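Local coordinates for FAD-dependent oxidoreductase (Actinomadura kijaniata, PDB 3M9V), which is a flavin-dependent oxidoreductase of the acyl-CoA dehydrogenase family that works in the biosynthesis of the sugar D-kijanose and binds dTDP, at the interface of chains A and B and the interface of chains A and C. Numbering follows the deposited sequence. Chains: chain A/B/C, FAD-dependent oxidoreductase.

Contact 1: the interface of chains A and B. Residues chain A 217-218, 378-379, 381-382, 385; chain B 367, 377.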
# COMPACT_ATOMS: atom_id res chain seq x y z
N LEU A 217 20.90 -2.61 14.58
CA LEU A 217 20.00 -1.46 14.62
C LEU A 217 18.96 -1.87 15.67
O LEU A 217 18.66 -1.11 16.60
CB LEU A 217 19.38 -1.24 13.24
CG LEU A 217 18.17 -0.30 13.17
CD1 LEU A 217 18.43 1.13 13.66
CD2 LEU A 217 17.56 -0.37 11.78
N GLY A 218 18.43 -3.09 15.54
CA GLY A 218 17.59 -3.71 16.58
C GLY A 218 18.09 -5.10 16.97
O GLY A 218 19.18 -5.49 16.55
N ARG A 378 12.69 -0.62 15.56
CA ARG A 378 13.94 -1.27 15.19
C ARG A 378 13.88 -2.79 15.23
O ARG A 378 14.41 -3.44 14.31
CB ARG A 378 15.07 -0.76 16.09
CG ARG A 378 15.21 0.76 15.92
CD ARG A 378 16.41 1.33 16.72
NE ARG A 378 16.07 1.55 18.12
CZ ARG A 378 16.43 0.74 19.12
NH1 ARG A 378 16.11 1.01 20.37
NH2 ARG A 378 17.17 -0.34 18.92
N ASP A 379 13.33 -3.37 16.30
CA ASP A 379 13.38 -4.83 16.37
C ASP A 379 12.51 -5.47 15.29
O ASP A 379 12.80 -6.58 14.81
CB ASP A 379 12.86 -5.38 17.71
CG ASP A 379 13.77 -5.02 18.85
OD1 ASP A 379 14.91 -4.60 18.59
OD2 ASP A 379 13.31 -5.12 19.99
N GLN A 381 12.12 -4.98 12.29
CA GLN A 381 12.71 -5.07 10.95
C GLN A 381 13.56 -6.33 10.77
O GLN A 381 13.83 -6.71 9.63
CB GLN A 381 13.56 -3.83 10.61
CG GLN A 381 12.92 -2.45 10.93
CD GLN A 381 11.69 -2.15 10.08
OE1 GLN A 381 11.52 -2.70 8.99
NE2 GLN A 381 10.79 -1.33 10.62
N ALA A 382 13.96 -7.00 11.85
CA ALA A 382 14.98 -8.05 11.77
C ALA A 382 14.52 -9.25 10.93
O ALA A 382 15.35 -9.89 10.31
CB ALA A 382 15.30 -8.51 13.18
N PHE A 385 15.62 -9.94 7.19
CA PHE A 385 17.00 -10.20 6.84
C PHE A 385 17.34 -11.65 7.18
O PHE A 385 18.34 -12.14 6.69
CB PHE A 385 17.96 -9.16 7.47
CG PHE A 385 17.56 -7.76 7.11
CD1 PHE A 385 17.60 -7.33 5.79
CD2 PHE A 385 17.02 -6.93 8.08
CE1 PHE A 385 17.17 -6.05 5.45
CE2 PHE A 385 16.57 -5.65 7.76
CZ PHE A 385 16.64 -5.22 6.44
N TYR B 367 21.23 -3.68 8.46
CA TYR B 367 20.66 -3.82 9.81
C TYR B 367 21.68 -3.71 10.97
O TYR B 367 21.34 -3.93 12.14
CB TYR B 367 19.83 -5.10 9.91
CG TYR B 367 18.87 -5.17 11.09
CD1 TYR B 367 17.79 -4.30 11.22
CD2 TYR B 367 19.04 -6.14 12.07
CE1 TYR B 367 16.89 -4.37 12.30
CE2 TYR B 367 18.18 -6.21 13.16
CZ TYR B 367 17.11 -5.33 13.25
OH TYR B 367 16.26 -5.44 14.31
N LEU B 377 16.97 5.27 8.01
CA LEU B 377 15.66 4.78 8.44
C LEU B 377 15.13 5.49 9.70
O LEU B 377 13.92 5.73 9.86
CB LEU B 377 15.70 3.27 8.66
CG LEU B 377 14.36 2.66 9.11
CD1 LEU B 377 13.37 2.57 7.93
CD2 LEU B 377 14.52 1.25 9.67
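B:Tyr367 reaches from the end of 3-10 helix 364-367 into a socket on chain A, in a two-fold subunit interface of an acyl-CoA dehydrogenase-fold enzyme. The phenol hydroxyl OH donates a hydrogen bond to the backbone carbonyl O of A:Arg378 at 2.7 Å. That oxygen sits at the ring's edge, in the ring plane, while the phenol OH approaches from above the carbonyl plane, 37° out of it. At the other end of the same tyrosine, its backbone O accepts the N-H of A:Leu217 (N to O 2.8 Å) in a nearly straight bond, so both ends of the residue are tied to chain A. With CG anti to the backbone N (chi1 -163°), the ring is placed between A:Ala382 and A:Phe385 on one side and A:Leu217 on the other. A:Ala382 sets its CA 3.7 Å above the ring plane, toward the rim. The A:Leu217 side chain meets the tyrosine at about a right angle, and A:Gly218 lies by the hydroxyl end, its CA 3.7 Å from B:Tyr367 CZ. A:Gln381 CB packs against CE1 from the A:Ala382 side. B:Tyr367 CB rests over the face of A:Phe385 near its CD2-CE2 side, 3.8 Å from A:Phe385 CD2, the two side chains crossing obliquely. A:Phe385 also lines the FMN site, which holds no flavin in this model, and the contact probably adjoins it. Farther along, A:Leu217 CD2 meets B:Leu377 CD2 at 4.0 Å. Behind the first shell, A:Arg378 turns its guanidinium edge onto A:Leu217 O, with NH2 2.9 Å from that oxygen and in the carbonyl plane. This bond ties the loop at A:Leu217 to helix 372-379, which supplies the carbonyl gripping the tyrosine.

Contact 2: the interface of chains A and C. Residues chain A 14, 309-310, 313; chain C 14, 309-310, 313.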
# COMPACT_ATOMS: atom_id res chain seq x y z
N THR A 14 -6.88 -20.96 16.54
CA THR A 14 -6.39 -20.04 15.52
C THR A 14 -5.63 -18.84 16.07
O THR A 14 -5.70 -18.53 17.26
CB THR A 14 -7.56 -19.44 14.69
OG1 THR A 14 -8.27 -18.50 15.52
CG2 THR A 14 -8.53 -20.52 14.13
N ALA A 309 -3.52 -14.59 11.82
CA ALA A 309 -4.22 -15.70 11.19
C ALA A 309 -3.22 -16.31 10.22
O ALA A 309 -3.28 -17.49 9.97
CB ALA A 309 -5.40 -15.20 10.38
N THR A 310 -2.36 -15.51 9.60
CA THR A 310 -1.46 -16.02 8.55
C THR A 310 -0.33 -16.84 9.18
O THR A 310 -0.06 -17.94 8.74
CB THR A 310 -0.87 -14.85 7.76
OG1 THR A 310 -1.96 -14.19 7.12
CG2 THR A 310 0.02 -15.38 6.61
N SER A 313 -1.96 -20.04 10.76
CA SER A 313 -2.36 -21.11 9.84
C SER A 313 -1.13 -21.82 9.23
O SER A 313 -1.18 -23.02 8.99
CB SER A 313 -3.19 -20.57 8.66
OG SER A 313 -4.33 -19.87 9.15
N THR C 14 -6.68 -25.70 7.42
CA THR C 14 -6.48 -24.27 7.23
C THR C 14 -6.75 -23.78 5.81
O THR C 14 -6.82 -24.56 4.86
CB THR C 14 -5.01 -23.85 7.54
OG1 THR C 14 -4.17 -24.33 6.47
CG2 THR C 14 -4.51 -24.37 8.92
N ALA C 309 -5.82 -17.58 4.69
CA ALA C 309 -5.55 -17.94 6.08
C ALA C 309 -6.47 -17.06 6.91
O ALA C 309 -6.87 -17.47 7.98
CB ALA C 309 -4.13 -17.59 6.45
N THR C 310 -6.74 -15.83 6.49
CA THR C 310 -7.51 -14.90 7.32
C THR C 310 -9.00 -15.28 7.31
O THR C 310 -9.61 -15.36 8.36
CB THR C 310 -7.36 -13.47 6.78
OG1 THR C 310 -5.97 -13.13 6.91
CG2 THR C 310 -8.11 -12.46 7.68
N SER C 313 -9.31 -18.73 9.15
CA SER C 313 -9.21 -18.72 10.61
C SER C 313 -10.45 -18.07 11.25
O SER C 313 -10.88 -18.49 12.32
CB SER C 313 -7.99 -17.92 11.10
OG SER C 313 -6.80 -18.44 10.52
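A:Ala309 and C:Ala309 bring two copies of helix 291-323 together at a steep crossing on a two-fold axis, their CA atoms 5.7 Å apart, while A:Thr14 and C:Thr14 belong to extended segments at the flanks. Small side chains permit this approach. The methyl CB of A:Ala309 lies over the backbone of the partner helix, 3.7 Å from C:Thr310 CA, and also rests alongside the CB of C:Ser313. The symmetry twin repeats both contacts with the chains exchanged. Close to the axis, the hydroxyls of A:Ser313 and C:Ser313 face each other with OG to OG at 3.2 Å. Each OG, set beside its own backbone N (chi1 -57°), donates instead to the carbonyl O of Ala309 one turn earlier in its helix, as in A:Ser313 OG to A:Ala309 O at 2.7 Å. The donor is tilted 18° from the carbonyl plane. If both hydroxyl hydrogens point to the Ala309 carbonyls, the OG pair has no donor left, and a hydrogen bond across the axis is doubtful. Outside this pair, A:Thr14 turns its methyl toward the other chain, CG2 lying 3.6 Å from the backbone O of C:Ser313, and its CB packs against the CB of C:Ser313. The patch thus closes a helix-to-helix seam between chains A and C, flanked on both sides by the segments at Thr14, and likely contributes to joining subunits in the tetramer.

Contact 1 and contact 2 lie about 26 Å apart, measured between the centres of their C-alpha atoms, and have no residue in common. Chain A takes part in both, facing chain B through helix 372-379, its neighbouring turns and the loop at 217-218, and facing chain C through the long helix 291-323 and the segment near residue 14. Contact 1 is one of two equivalent patches related by the A-B two-fold, whereas contact 2 contains both halves of its own symmetric pair. Repeated by two-fold symmetry, two such different interfaces can link four subunits, consistent with the tetrameric deposited assembly.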